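PDB 4B3K: beta-glucosidase from Streptococcus pyogenes, which probably hydrolyses beta-glucosidic bonds, including those of 6-phosphorylated beta-glycosides, as a member of glycosyl hydrolase family 1. Local coordinates for residues A12-Q17 / R73-W78; G258-E263 / A283-N288; D184-V189 / D271-Q276. All coordinates share one frame; numbering follows the deposited sequence.

Contact 1: A12-Q17 / R73-W78; sequences ATSGPQ and RTSIQW
A12 and R73 form a parallel beta bridge between the C-terminal ends of the first two strands of the family 1 TIM barrel, 8-12 and 71-75, with their CB atoms on the same face of the sheet. The backbone bond between the segments is weak and bent: T13 N donates to R73 O (2.8 Å, 118° at the hydrogen), and the CA of T74 approaches T13 O at 3.4 Å as a CA-H...O contact. One step on, a side-chain hydroxyl is the acceptor. G15 N donates to S75 OG over 2.8 Å in a nearly straight bond (174°), tying the turn that leads into the short helix near residues 15-18 to S75. With chi1 near 60° the S75 OG lies toward G15. Within 12-17, S14 OG donates to Q17 OE1 in the carbonyl plane, on a lone pair.

The charged group here is the R73 guanidinium. A12 CB lies over one of its faces, 3.5 Å from NH1, while the NH2 end forms a salt bridge with E365 at the end of strand 361-365. Family 1 enzymes hold their active site at this C-terminal mouth of the barrel, so the R73-E365 pair probably lines it.

Van der Waals contacts complete the interface. The T13 and T74 side chains run side by side, pointing the same way, with the T13 CG2 methyl 3.3 Å from the T74 OG1 hydroxyl. The P16 ring slides past the aliphatic part of Q77 in the opposite direction, and P16 CD lies 3.5 Å from Q77 CG.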
ATOM      1  N   ALA A  12      -1.032  -6.219   7.387  1.00 23.27           N
ATOM      2  CA  ALA A  12      -0.226  -5.948   6.202  1.00 21.83           C
ATOM      3  C   ALA A  12       1.261  -5.682   6.529  1.00 21.60           C
ATOM      4  O   ALA A  12       1.609  -5.337   7.663  1.00 21.00           O
ATOM      5  CB  ALA A  12      -0.806  -4.742   5.480  1.00 20.76           C
ATOM      6  N   THR A  13       2.109  -5.831   5.514  1.00 20.64           N
ATOM      7  CA  THR A  13       3.559  -5.574   5.577  1.00 21.72           C
ATOM      8  C   THR A  13       4.056  -5.691   4.147  1.00 22.92           C
ATOM      9  O   THR A  13       3.246  -5.895   3.207  1.00 25.50           O
ATOM     10  CB  THR A  13       4.372  -6.546   6.482  1.00 21.76           C
ATOM     11  OG1 THR A  13       5.738  -6.100   6.601  1.00 22.77           O
ATOM     12  CG2 THR A  13       4.396  -7.961   5.926  1.00 20.23           C
ATOM     13  N   SER A  14       5.363  -5.527   3.974  1.00 20.40           N
ATOM     14  CA  SER A  14       5.974  -5.746   2.702  1.00 20.70           C
ATOM     15  C   SER A  14       7.334  -6.440   2.854  1.00 20.51           C
ATOM     16  O   SER A  14       7.901  -6.498   3.942  1.00 19.90           O
ATOM     17  CB  SER A  14       6.139  -4.398   2.006  1.00 21.42           C
ATOM     18  OG  SER A  14       7.114  -3.650   2.683  1.00 24.56           O
ATOM     19  N   GLY A  15       7.883  -6.920   1.750  1.00 21.36           N
ATOM     20  CA  GLY A  15       9.231  -7.513   1.782  1.00 22.18           C
ATOM     21  C   GLY A  15      10.258  -6.524   2.317  1.00 20.86           C
ATOM     22  O   GLY A  15      10.824  -6.725   3.398  1.00 19.01           O
ATOM     23  N   PRO A  16      10.429  -5.414   1.586  1.00 21.64           N
ATOM     24  CA  PRO A  16      11.387  -4.370   1.887  1.00 21.17           C
ATOM     25  C   PRO A  16      11.346  -3.972   3.333  1.00 21.93           C
ATOM     26  O   PRO A  16      12.327  -3.543   3.873  1.00 25.41           O
ATOM     27  CB  PRO A  16      10.922  -3.208   1.041  1.00 21.08           C
ATOM     28  CG  PRO A  16      10.248  -3.867  -0.137  1.00 21.72           C
ATOM     29  CD  PRO A  16       9.586  -5.087   0.415  1.00 21.08           C
ATOM     30  N   GLN A  17      10.236  -4.129   4.000  1.00 23.17           N
ATOM     31  CA  GLN A  17      10.172  -3.545   5.313  1.00 22.53           C
ATOM     32  C   GLN A  17      10.371  -4.563   6.416  1.00 23.03           C
ATOM     33  O   GLN A  17      10.555  -4.178   7.572  1.00 22.94           O
ATOM     34  CB  GLN A  17       8.846  -2.779   5.481  1.00 21.59           C
ATOM     35  CG  GLN A  17       8.700  -1.529   4.625  1.00 21.93           C
ATOM     36  CD  GLN A  17       7.284  -0.894   4.699  1.00 24.01           C
ATOM     37  OE1 GLN A  17       6.366  -1.374   4.049  1.00 23.42           O
ATOM     38  NE2 GLN A  17       7.126   0.204   5.461  1.00 22.14           N
ATOM     39  N   ARG A  73      -0.729 -10.300   4.482  1.00 25.08           N
ATOM     40  CA  ARG A  73      -0.270  -9.688   3.255  1.00 23.64           C
ATOM     41  C   ARG A  73       1.167  -9.142   3.414  1.00 23.97           C
ATOM     42  O   ARG A  73       1.462  -8.328   4.320  1.00 22.38           O
ATOM     43  CB  ARG A  73      -1.257  -8.642   2.799  1.00 21.70           C
ATOM     44  CG  ARG A  73      -0.879  -7.900   1.548  1.00 21.73           C
ATOM     45  CD  ARG A  73      -1.301  -6.484   1.848  1.00 23.82           C
ATOM     46  NE  ARG A  73      -0.285  -5.515   1.504  1.00 24.69           N
ATOM     47  CZ  ARG A  73      -0.423  -4.208   1.678  1.00 25.03           C
ATOM     48  NH1 ARG A  73      -1.537  -3.736   2.221  1.00 26.00           N
ATOM     49  NH2 ARG A  73       0.533  -3.372   1.285  1.00 24.36           N
ATOM     50  N   THR A  74       2.039  -9.666   2.558  1.00 21.70           N
ATOM     51  CA  THR A  74       3.377  -9.173   2.406  1.00 24.17           C
ATOM     52  C   THR A  74       3.625  -8.969   0.905  1.00 25.35           C
ATOM     53  O   THR A  74       2.668  -8.927   0.109  1.00 28.46           O
ATOM     54  CB  THR A  74       4.441 -10.046   3.144  1.00 23.88           C
ATOM     55  OG1 THR A  74       5.648  -9.303   3.233  1.00 24.97           O
ATOM     56  CG2 THR A  74       4.735 -11.385   2.448  1.00 23.49           C
ATOM     57  N   SER A  75       4.870  -8.784   0.503  1.00 23.61           N
ATOM     58  CA  SER A  75       5.112  -8.632  -0.909  1.00 25.34           C
ATOM     59  C   SER A  75       6.267  -9.502  -1.341  1.00 27.55           C
ATOM     60  O   SER A  75       7.105  -9.907  -0.513  1.00 29.38           O
ATOM     61  CB  SER A  75       5.372  -7.158  -1.291  1.00 24.84           C
ATOM     62  OG  SER A  75       6.508  -6.628  -0.622  1.00 25.20           O
ATOM     63  N   ILE A  76       6.311  -9.764  -2.645  1.00 28.31           N
ATOM     64  CA  ILE A  76       7.446 -10.407  -3.276  1.00 31.42           C
ATOM     65  C   ILE A  76       8.328  -9.328  -3.947  1.00 31.06           C
ATOM     66  O   ILE A  76       7.882  -8.624  -4.832  1.00 32.70           O
ATOM     67  CB  ILE A  76       6.960 -11.529  -4.247  1.00 31.04           C
ATOM     68  CG1 ILE A  76       6.220 -12.619  -3.459  1.00 28.67           C
ATOM     69  CG2 ILE A  76       8.122 -12.118  -5.049  1.00 29.26           C
ATOM     70  CD1 ILE A  76       5.693 -13.764  -4.293  1.00 28.34           C
ATOM     71  N   GLN A  77       9.579  -9.192  -3.510  1.00 31.54           N
ATOM     72  CA  GLN A  77      10.457  -8.163  -4.064  1.00 29.09           C
ATOM     73  C   GLN A  77      11.116  -8.642  -5.326  1.00 28.66           C
ATOM     74  O   GLN A  77      11.832  -9.633  -5.339  1.00 29.69           O
ATOM     75  CB  GLN A  77      11.594  -7.798  -3.121  1.00 31.46           C
ATOM     76  CG  GLN A  77      11.274  -7.200  -1.770  1.00 31.57           C
ATOM     77  CD  GLN A  77      12.539  -6.741  -1.069  1.00 30.38           C
ATOM     78  OE1 GLN A  77      12.884  -7.225   0.016  1.00 33.85           O
ATOM     79  NE2 GLN A  77      13.261  -5.854  -1.713  1.00 26.94           N
ATOM     80  N   TRP A  78      10.900  -7.889  -6.388  1.00 29.39           N
ATOM     81  CA  TRP A  78      11.539  -8.070  -7.671  1.00 25.79           C
ATOM     82  C   TRP A  78      13.043  -8.208  -7.504  1.00 27.22           C
ATOM     83  O   TRP A  78      13.687  -8.939  -8.243  1.00 31.55           O
ATOM     84  CB  TRP A  78      11.194  -6.827  -8.449  1.00 24.83           C
ATOM     85  CG  TRP A  78      11.310  -6.825  -9.949  1.00 25.42           C
ATOM     86  CD1 TRP A  78      11.909  -7.768 -10.796  1.00 25.70           C
ATOM     87  CD2 TRP A  78      10.853  -5.763 -10.825  1.00 25.47           C
ATOM     88  NE1 TRP A  78      11.832  -7.373 -12.112  1.00 24.82           N
ATOM     89  CE2 TRP A  78      11.231  -6.160 -12.193  1.00 26.63           C
ATOM     90  CE3 TRP A  78      10.203  -4.538 -10.622  1.00 25.98           C
ATOM     91  CZ2 TRP A  78      10.951  -5.349 -13.296  1.00 28.46           C
ATOM     92  CZ3 TRP A  78       9.924  -3.734 -11.729  1.00 27.02           C
ATOM     93  CH2 TRP A  78      10.289  -4.126 -13.035  1.00 29.67           C
TER

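Contact 2: G258-E263 / A283-N288; sequences GKFPEE and ALIAEN
G258, the first residue beyond helix 234-257, lies directly against I285 and A286 in the last turn of helix 279-287, and the two backbones come within 3.7 Å at the CA atoms of G258 and A286. No hydrogen bond joins the two segments. Backbone carbonyls instead meet CA-H groups in both directions: A286 CA is 3.2 Å from G258 O, and G258 CA is 3.5 Å from I285 O. With angles at hydrogen of 121° and 124°, both are strongly bent. The positive phi of G258 turns the chain out of the helix at this point, and the lack of a side chain allows the close approach.

I285 adds van der Waals contacts with two branches. Its CG2 rests against G258 O at 3.5 Å, while CD1 makes the apolar contact, reaching CE2 of F260 at 3.7 Å. The CG1 arm of I285 lies anti to its carbonyl carbon (chi1 -64°) and extends fully, which brings the terminal methyl to the phenyl ring; the two side chains cross at about a right angle. P261 packs on helix 234-257, and F260 touches A196 of helix 185-208.

The arrangement is that of a glycine-terminated helix whose end abuts the last turn of another, here among the helices that lie outside the eight-stranded TIM barrel.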
ATOM      1  N   GLY A 258     -11.619   0.816 -16.137  1.00 32.15           N
ATOM      2  CA  GLY A 258     -10.879   0.548 -17.353  1.00 30.18           C
ATOM      3  C   GLY A 258     -10.629   1.785 -18.183  1.00 31.41           C
ATOM      4  O   GLY A 258     -10.355   1.697 -19.388  1.00 30.71           O
ATOM      5  N   LYS A 259     -10.705   2.931 -17.513  1.00 34.27           N
ATOM      6  CA  LYS A 259     -10.578   4.265 -18.103  1.00 36.03           C
ATOM      7  C   LYS A 259      -9.990   5.210 -17.061  1.00 35.93           C
ATOM      8  O   LYS A 259     -10.259   5.073 -15.867  1.00 32.82           O
ATOM      9  CB  LYS A 259     -11.962   4.815 -18.494  1.00 40.63           C
ATOM     10  CG  LYS A 259     -12.183   5.088 -19.979  1.00 47.40           C
ATOM     11  CD  LYS A 259     -12.890   6.432 -20.232  1.00 52.90           C
ATOM     12  CE  LYS A 259     -14.382   6.429 -19.903  1.00 55.07           C
ATOM     13  NZ  LYS A 259     -14.864   7.807 -19.593  1.00 56.77           N
ATOM     14  N   PHE A 260      -9.195   6.173 -17.515  1.00 38.17           N
ATOM     15  CA  PHE A 260      -8.884   7.325 -16.688  1.00 41.63           C
ATOM     16  C   PHE A 260     -10.081   8.248 -16.697  1.00 45.29           C
ATOM     17  O   PHE A 260     -10.863   8.209 -17.660  1.00 52.45           O
ATOM     18  CB  PHE A 260      -7.651   8.017 -17.217  1.00 41.58           C
ATOM     19  CG  PHE A 260      -6.478   7.111 -17.264  1.00 43.13           C
ATOM     20  CD1 PHE A 260      -5.843   6.735 -16.100  1.00 40.16           C
ATOM     21  CD2 PHE A 260      -6.047   6.577 -18.462  1.00 43.83           C
ATOM     22  CE1 PHE A 260      -4.780   5.864 -16.135  1.00 40.13           C
ATOM     23  CE2 PHE A 260      -4.973   5.711 -18.502  1.00 41.60           C
ATOM     24  CZ  PHE A 260      -4.344   5.347 -17.334  1.00 38.83           C
ATOM     25  N   PRO A 261     -10.257   9.056 -15.630  1.00 42.93           N
ATOM     26  CA  PRO A 261     -11.379  10.008 -15.574  1.00 41.44           C
ATOM     27  C   PRO A 261     -11.295  11.135 -16.630  1.00 42.38           C
ATOM     28  O   PRO A 261     -10.268  11.825 -16.731  1.00 41.70           O
ATOM     29  CB  PRO A 261     -11.299  10.568 -14.144  1.00 40.71           C
ATOM     30  CG  PRO A 261     -10.495   9.576 -13.364  1.00 40.82           C
ATOM     31  CD  PRO A 261      -9.518   9.001 -14.356  1.00 41.68           C
ATOM     32  N   GLU A 262     -12.376  11.327 -17.398  1.00 46.85           N
ATOM     33  CA  GLU A 262     -12.401  12.333 -18.493  1.00 52.30           C
ATOM     34  C   GLU A 262     -11.965  13.732 -18.022  1.00 49.82           C
ATOM     35  O   GLU A 262     -11.261  14.451 -18.746  1.00 45.66           O
ATOM     36  CB  GLU A 262     -13.783  12.421 -19.163  1.00 57.38           C
ATOM     37  CG  GLU A 262     -14.359  11.103 -19.686  1.00 71.64           C
ATOM     38  CD  GLU A 262     -14.017  10.801 -21.148  1.00 78.09           C
ATOM     39  OE1 GLU A 262     -12.838  10.496 -21.468  1.00 82.10           O
ATOM     40  OE2 GLU A 262     -14.948  10.839 -21.984  1.00 76.37           O
ATOM     41  N   GLU A 263     -12.368  14.084 -16.803  1.00 43.78           N
ATOM     42  CA  GLU A 263     -12.168  15.417 -16.284  1.00 44.02           C
ATOM     43  C   GLU A 263     -10.685  15.658 -16.110  1.00 44.76           C
ATOM     44  O   GLU A 263     -10.131  16.602 -16.692  1.00 47.26           O
ATOM     45  CB  GLU A 263     -12.922  15.585 -14.958  1.00 45.67           C
ATOM     46  CG  GLU A 263     -13.417  16.997 -14.685  1.00 44.95           C
ATOM     47  CD  GLU A 263     -14.619  17.078 -13.731  1.00 46.90           C
ATOM     48  OE1 GLU A 263     -15.303  16.064 -13.444  1.00 46.44           O
ATOM     49  OE2 GLU A 263     -14.895  18.195 -13.271  1.00 44.81           O
ATOM     50  N   ALA A 283      -6.952   0.066 -24.736  1.00 32.72           N
ATOM     51  CA  ALA A 283      -7.860  -1.100 -24.764  1.00 33.42           C
ATOM     52  C   ALA A 283      -7.584  -2.168 -23.669  1.00 36.98           C
ATOM     53  O   ALA A 283      -8.547  -2.691 -23.034  1.00 35.77           O
ATOM     54  CB  ALA A 283      -7.925  -1.723 -26.149  1.00 31.01           C
ATOM     55  N   LEU A 284      -6.292  -2.470 -23.447  1.00 38.85           N
ATOM     56  CA  LEU A 284      -5.851  -3.429 -22.424  1.00 39.45           C
ATOM     57  C   LEU A 284      -6.282  -2.965 -21.045  1.00 40.74           C
ATOM     58  O   LEU A 284      -6.829  -3.750 -20.255  1.00 44.35           O
ATOM     59  CB  LEU A 284      -4.335  -3.655 -22.466  1.00 42.99           C
ATOM     60  CG  LEU A 284      -3.807  -4.430 -23.691  1.00 48.48           C
ATOM     61  CD1 LEU A 284      -2.282  -4.460 -23.755  1.00 48.09           C
ATOM     62  CD2 LEU A 284      -4.403  -5.838 -23.788  1.00 49.50           C
ATOM     63  N   ILE A 285      -6.060  -1.687 -20.756  1.00 38.23           N
ATOM     64  CA  ILE A 285      -6.576  -1.088 -19.531  1.00 36.60           C
ATOM     65  C   ILE A 285      -8.085  -1.344 -19.412  1.00 38.23           C
ATOM     66  O   ILE A 285      -8.539  -1.847 -18.377  1.00 38.35           O
ATOM     67  CB  ILE A 285      -6.284   0.419 -19.482  1.00 35.16           C
ATOM     68  CG1 ILE A 285      -4.771   0.655 -19.424  1.00 33.59           C
ATOM     69  CG2 ILE A 285      -7.026   1.079 -18.333  1.00 34.62           C
ATOM     70  CD1 ILE A 285      -4.341   2.114 -19.326  1.00 30.68           C
ATOM     71  N   ALA A 286      -8.840  -1.021 -20.475  1.00 39.24           N
ATOM     72  CA  ALA A 286     -10.296  -1.268 -20.535  1.00 37.28           C
ATOM     73  C   ALA A 286     -10.622  -2.728 -20.390  1.00 38.53           C
ATOM     74  O   ALA A 286     -11.582  -3.075 -19.708  1.00 41.87           O
ATOM     75  CB  ALA A 286     -10.909  -0.730 -21.824  1.00 35.70           C
ATOM     76  N   GLU A 287      -9.837  -3.592 -21.026  1.00 39.51           N
ATOM     77  CA  GLU A 287     -10.113  -5.053 -20.961  1.00 42.93           C
ATOM     78  C   GLU A 287      -9.696  -5.755 -19.650  1.00 37.94           C
ATOM     79  O   GLU A 287     -10.103  -6.878 -19.415  1.00 34.70           O
ATOM     80  CB  GLU A 287      -9.540  -5.792 -22.193  1.00 45.56           C
ATOM     81  CG  GLU A 287     -10.316  -5.557 -23.488  1.00 53.58           C
ATOM     82  CD  GLU A 287      -9.414  -5.289 -24.694  1.00 61.00           C
ATOM     83  OE1 GLU A 287      -8.312  -5.884 -24.766  1.00 72.12           O
ATOM     84  OE2 GLU A 287      -9.797  -4.481 -25.577  1.00 54.16           O
ATOM     85  N   ASN A 288      -8.893  -5.089 -18.812  1.00 39.76           N
ATOM     86  CA  ASN A 288      -8.328  -5.708 -17.583  1.00 36.49           C
ATOM     87  C   ASN A 288      -8.558  -4.937 -16.266  1.00 36.57           C
ATOM     88  O   ASN A 288      -7.842  -3.984 -15.909  1.00 36.54           O
ATOM     89  CB  ASN A 288      -6.867  -6.084 -17.789  1.00 33.94           C
ATOM     90  CG  ASN A 288      -6.666  -6.974 -19.014  1.00 31.56           C
ATOM     91  OD1 ASN A 288      -6.560  -6.478 -20.149  1.00 29.56           O
ATOM     92  ND2 ASN A 288      -6.591  -8.283 -18.793  1.00 27.64           N
TER

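Contact 3: D184-V189 / D271-Q276; sequences DGKKAV and DGVLWQ
V189 meets W275 through its backbone as well as its side chain: V189 O sits at the edge of the indole, in the ring plane, 3.2 Å from CE3. The CG1 methyl of the same valine reaches CE3 too, at 3.3 Å, with the two side chains crossing at about a right angle. CG1 is placed there by lying anti to the backbone N (chi1 -173°). No hydrogen bond joins the two segments, and the contact rests on van der Waals packing.

V273 fills the other half. Its CG2 presses on the first turn of helix 185-208, 3.4 Å from K186 CA, and meets V189 CG2 at 3.8 Å. V189 CG1 in turn approaches V273 O, so V189 is wedged between the V273 carbonyl and the indole. Toward the solvent-exposed side, the K186 chain slides past V273 in the opposite direction, and its NZ comes to 4.0 Å from G272 O.

Both segments are shaped by helix ends. D184 is the N-cap of helix 185-208, its OD1 accepting weak bonds from K186 N and K187 N. G272, with positive phi, is the C-prime residue of a Schellman motif that ends helix 262-270; beyond it V273 CG2 touches the start of helix 185-208.

L268 of helix 262-270 touches V189, V273 and W275, and W246 and L250 of helix 234-257 pack on V189 and W275, respectively. Y193, one turn further along helix 185-208, stacks on the indole. The 271-276 loop is thereby lodged among three helices.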
ATOM      1  N   ASP A 184       9.240  16.791 -10.807  1.00 43.68           N
ATOM      2  CA  ASP A 184       8.974  16.845 -12.229  1.00 42.61           C
ATOM      3  C   ASP A 184       7.568  16.318 -12.513  1.00 43.15           C
ATOM      4  O   ASP A 184       7.359  15.098 -12.592  1.00 38.95           O
ATOM      5  CB  ASP A 184      10.008  16.002 -12.983  1.00 43.54           C
ATOM      6  CG  ASP A 184       9.967  16.212 -14.497  1.00 43.97           C
ATOM      7  OD1 ASP A 184       8.874  16.447 -15.082  1.00 48.38           O
ATOM      8  OD2 ASP A 184      11.048  16.104 -15.102  1.00 40.83           O
ATOM      9  N   GLY A 185       6.630  17.252 -12.703  1.00 42.69           N
ATOM     10  CA  GLY A 185       5.221  16.948 -13.002  1.00 42.41           C
ATOM     11  C   GLY A 185       4.977  16.076 -14.217  1.00 43.14           C
ATOM     12  O   GLY A 185       4.140  15.184 -14.168  1.00 41.57           O
ATOM     13  N   LYS A 186       5.719  16.307 -15.301  1.00 46.65           N
ATOM     14  CA  LYS A 186       5.515  15.545 -16.544  1.00 47.94           C
ATOM     15  C   LYS A 186       5.832  14.043 -16.401  1.00 46.86           C
ATOM     16  O   LYS A 186       4.974  13.171 -16.640  1.00 44.11           O
ATOM     17  CB  LYS A 186       6.295  16.171 -17.703  1.00 52.38           C
ATOM     18  CG  LYS A 186       5.749  15.842 -19.092  1.00 57.73           C
ATOM     19  CD  LYS A 186       6.138  16.936 -20.085  1.00 63.10           C
ATOM     20  CE  LYS A 186       6.373  16.406 -21.496  1.00 62.27           C
ATOM     21  NZ  LYS A 186       5.436  17.069 -22.442  1.00 58.57           N
ATOM     22  N   LYS A 187       7.060  13.737 -15.999  1.00 44.01           N
ATOM     23  CA  LYS A 187       7.399  12.358 -15.658  1.00 43.24           C
ATOM     24  C   LYS A 187       6.343  11.770 -14.699  1.00 42.45           C
ATOM     25  O   LYS A 187       5.856  10.678 -14.932  1.00 43.83           O
ATOM     26  CB  LYS A 187       8.808  12.280 -15.066  1.00 43.51           C
ATOM     27  CG  LYS A 187       9.891  12.780 -16.009  1.00 42.16           C
ATOM     28  CD  LYS A 187      11.167  13.105 -15.266  1.00 41.13           C
ATOM     29  CE  LYS A 187      12.361  13.161 -16.210  1.00 39.58           C
ATOM     30  NZ  LYS A 187      13.647  13.037 -15.456  1.00 38.59           N
ATOM     31  N   ALA A 188       5.955  12.517 -13.664  1.00 41.22           N
ATOM     32  CA  ALA A 188       4.951  12.067 -12.696  1.00 42.27           C
ATOM     33  C   ALA A 188       3.658  11.597 -13.338  1.00 45.12           C
ATOM     34  O   ALA A 188       3.184  10.495 -13.052  1.00 47.52           O
ATOM     35  CB  ALA A 188       4.656  13.154 -11.689  1.00 42.20           C
ATOM     36  N   VAL A 189       3.081  12.424 -14.202  1.00 43.20           N
ATOM     37  CA  VAL A 189       1.872  12.030 -14.906  1.00 41.49           C
ATOM     38  C   VAL A 189       2.116  10.809 -15.825  1.00 42.45           C
ATOM     39  O   VAL A 189       1.276   9.899 -15.943  1.00 44.30           O
ATOM     40  CB  VAL A 189       1.264  13.229 -15.650  1.00 43.04           C
ATOM     41  CG1 VAL A 189      -0.079  12.862 -16.243  1.00 46.63           C
ATOM     42  CG2 VAL A 189       1.062  14.399 -14.701  1.00 42.07           C
ATOM     43  N   ASP A 271      -3.010  21.479 -19.354  1.00 49.49           N
ATOM     44  CA  ASP A 271      -1.784  21.891 -18.660  1.00 47.35           C
ATOM     45  C   ASP A 271      -0.506  21.376 -19.326  1.00 45.18           C
ATOM     46  O   ASP A 271       0.597  21.549 -18.791  1.00 40.29           O
ATOM     47  CB  ASP A 271      -1.826  21.422 -17.200  1.00 49.77           C
ATOM     48  CG  ASP A 271      -2.743  22.279 -16.325  1.00 50.61           C
ATOM     49  OD1 ASP A 271      -3.100  23.410 -16.725  1.00 52.15           O
ATOM     50  OD2 ASP A 271      -3.097  21.817 -15.219  1.00 48.86           O
ATOM     51  N   GLY A 272      -0.676  20.739 -20.485  1.00 42.94           N
ATOM     52  CA  GLY A 272       0.437  20.294 -21.315  1.00 48.53           C
ATOM     53  C   GLY A 272       1.280  19.214 -20.667  1.00 52.32           C
ATOM     54  O   GLY A 272       2.506  19.238 -20.731  1.00 51.85           O
ATOM     55  N   VAL A 273       0.616  18.245 -20.052  1.00 53.59           N
ATOM     56  CA  VAL A 273       1.315  17.287 -19.232  1.00 50.12           C
ATOM     57  C   VAL A 273       0.665  15.903 -19.321  1.00 46.88           C
ATOM     58  O   VAL A 273       0.979  14.993 -18.545  1.00 44.05           O
ATOM     59  CB  VAL A 273       1.392  17.813 -17.796  1.00 50.60           C
ATOM     60  CG1 VAL A 273       0.046  17.687 -17.098  1.00 56.39           C
ATOM     61  CG2 VAL A 273       2.486  17.104 -17.033  1.00 58.76           C
ATOM     62  N   LEU A 274      -0.237  15.739 -20.283  1.00 43.29           N
ATOM     63  CA  LEU A 274      -0.873  14.442 -20.455  1.00 40.89           C
ATOM     64  C   LEU A 274       0.220  13.415 -20.776  1.00 38.87           C
ATOM     65  O   LEU A 274       1.283  13.763 -21.263  1.00 34.02           O
ATOM     66  CB  LEU A 274      -2.000  14.485 -21.498  1.00 37.77           C
ATOM     67  CG  LEU A 274      -2.977  13.304 -21.710  1.00 40.20           C
ATOM     68  CD1 LEU A 274      -3.576  12.755 -20.422  1.00 40.56           C
ATOM     69  CD2 LEU A 274      -4.099  13.663 -22.680  1.00 36.95           C
ATOM     70  N   TRP A 275      -0.039  12.169 -20.419  1.00 40.25           N
ATOM     71  CA  TRP A 275       0.894  11.067 -20.613  1.00 45.22           C
ATOM     72  C   TRP A 275       0.813  10.645 -22.046  1.00 44.95           C
ATOM     73  O   TRP A 275      -0.238  10.787 -22.663  1.00 47.99           O
ATOM     74  CB  TRP A 275       0.488   9.888 -19.707  1.00 43.19           C
ATOM     75  CG  TRP A 275      -1.011   9.747 -19.666  1.00 39.47           C
ATOM     76  CD1 TRP A 275      -1.880   9.516 -20.749  1.00 37.17           C
ATOM     77  CD2 TRP A 275      -1.881   9.910 -18.502  1.00 37.22           C
ATOM     78  NE1 TRP A 275      -3.182   9.514 -20.336  1.00 36.07           N
ATOM     79  CE2 TRP A 275      -3.258   9.743 -18.994  1.00 37.14           C
ATOM     80  CE3 TRP A 275      -1.672  10.176 -17.151  1.00 36.55           C
ATOM     81  CZ2 TRP A 275      -4.358   9.812 -18.140  1.00 36.74           C
ATOM     82  CZ3 TRP A 275      -2.789  10.256 -16.305  1.00 36.43           C
ATOM     83  CH2 TRP A 275      -4.100  10.074 -16.790  1.00 36.12           C
ATOM     84  N   GLN A 276       1.921  10.116 -22.570  1.00 46.93           N
ATOM     85  CA  GLN A 276       1.990   9.499 -23.893  1.00 43.05           C
ATOM     86  C   GLN A 276       1.203   8.213 -23.837  1.00 36.99           C
ATOM     87  O   GLN A 276       1.578   7.285 -23.146  1.00 37.32           O
ATOM     88  CB  GLN A 276       3.451   9.175 -24.240  1.00 45.22           C
ATOM     89  CG  GLN A 276       3.938   9.657 -25.603  1.00 50.47           C
ATOM     90  CD  GLN A 276       4.216  11.166 -25.640  1.00 55.16           C
ATOM     91  OE1 GLN A 276       5.378  11.597 -25.691  1.00 55.14           O
ATOM     92  NE2 GLN A 276       3.148  11.976 -25.617  1.00 52.55           N
TER

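In the fold
Contact 1 belongs to the barrel itself, fully buried near the chain centre, whereas contacts 2 and 3 join helices and linkers outside the sheet, their centres about 21 and 23 Å from the chain centre, each with at least one exposed residue among those that touch. The chemistry follows: strand pairing, a hydroxyl bond and a buried arginine in contact 1, but packing without any cross-segment hydrogen bond in the other two. Contacts 2 and 3 touch each other where F260 CG lies 3.5 Å from W275 CZ2, and both involve the ends of helix 262-270, its start following 258-261 and its finish leading into 271-276. Contact 1 stays apart, its nearest atoms about 17 and 15 Å from theirs.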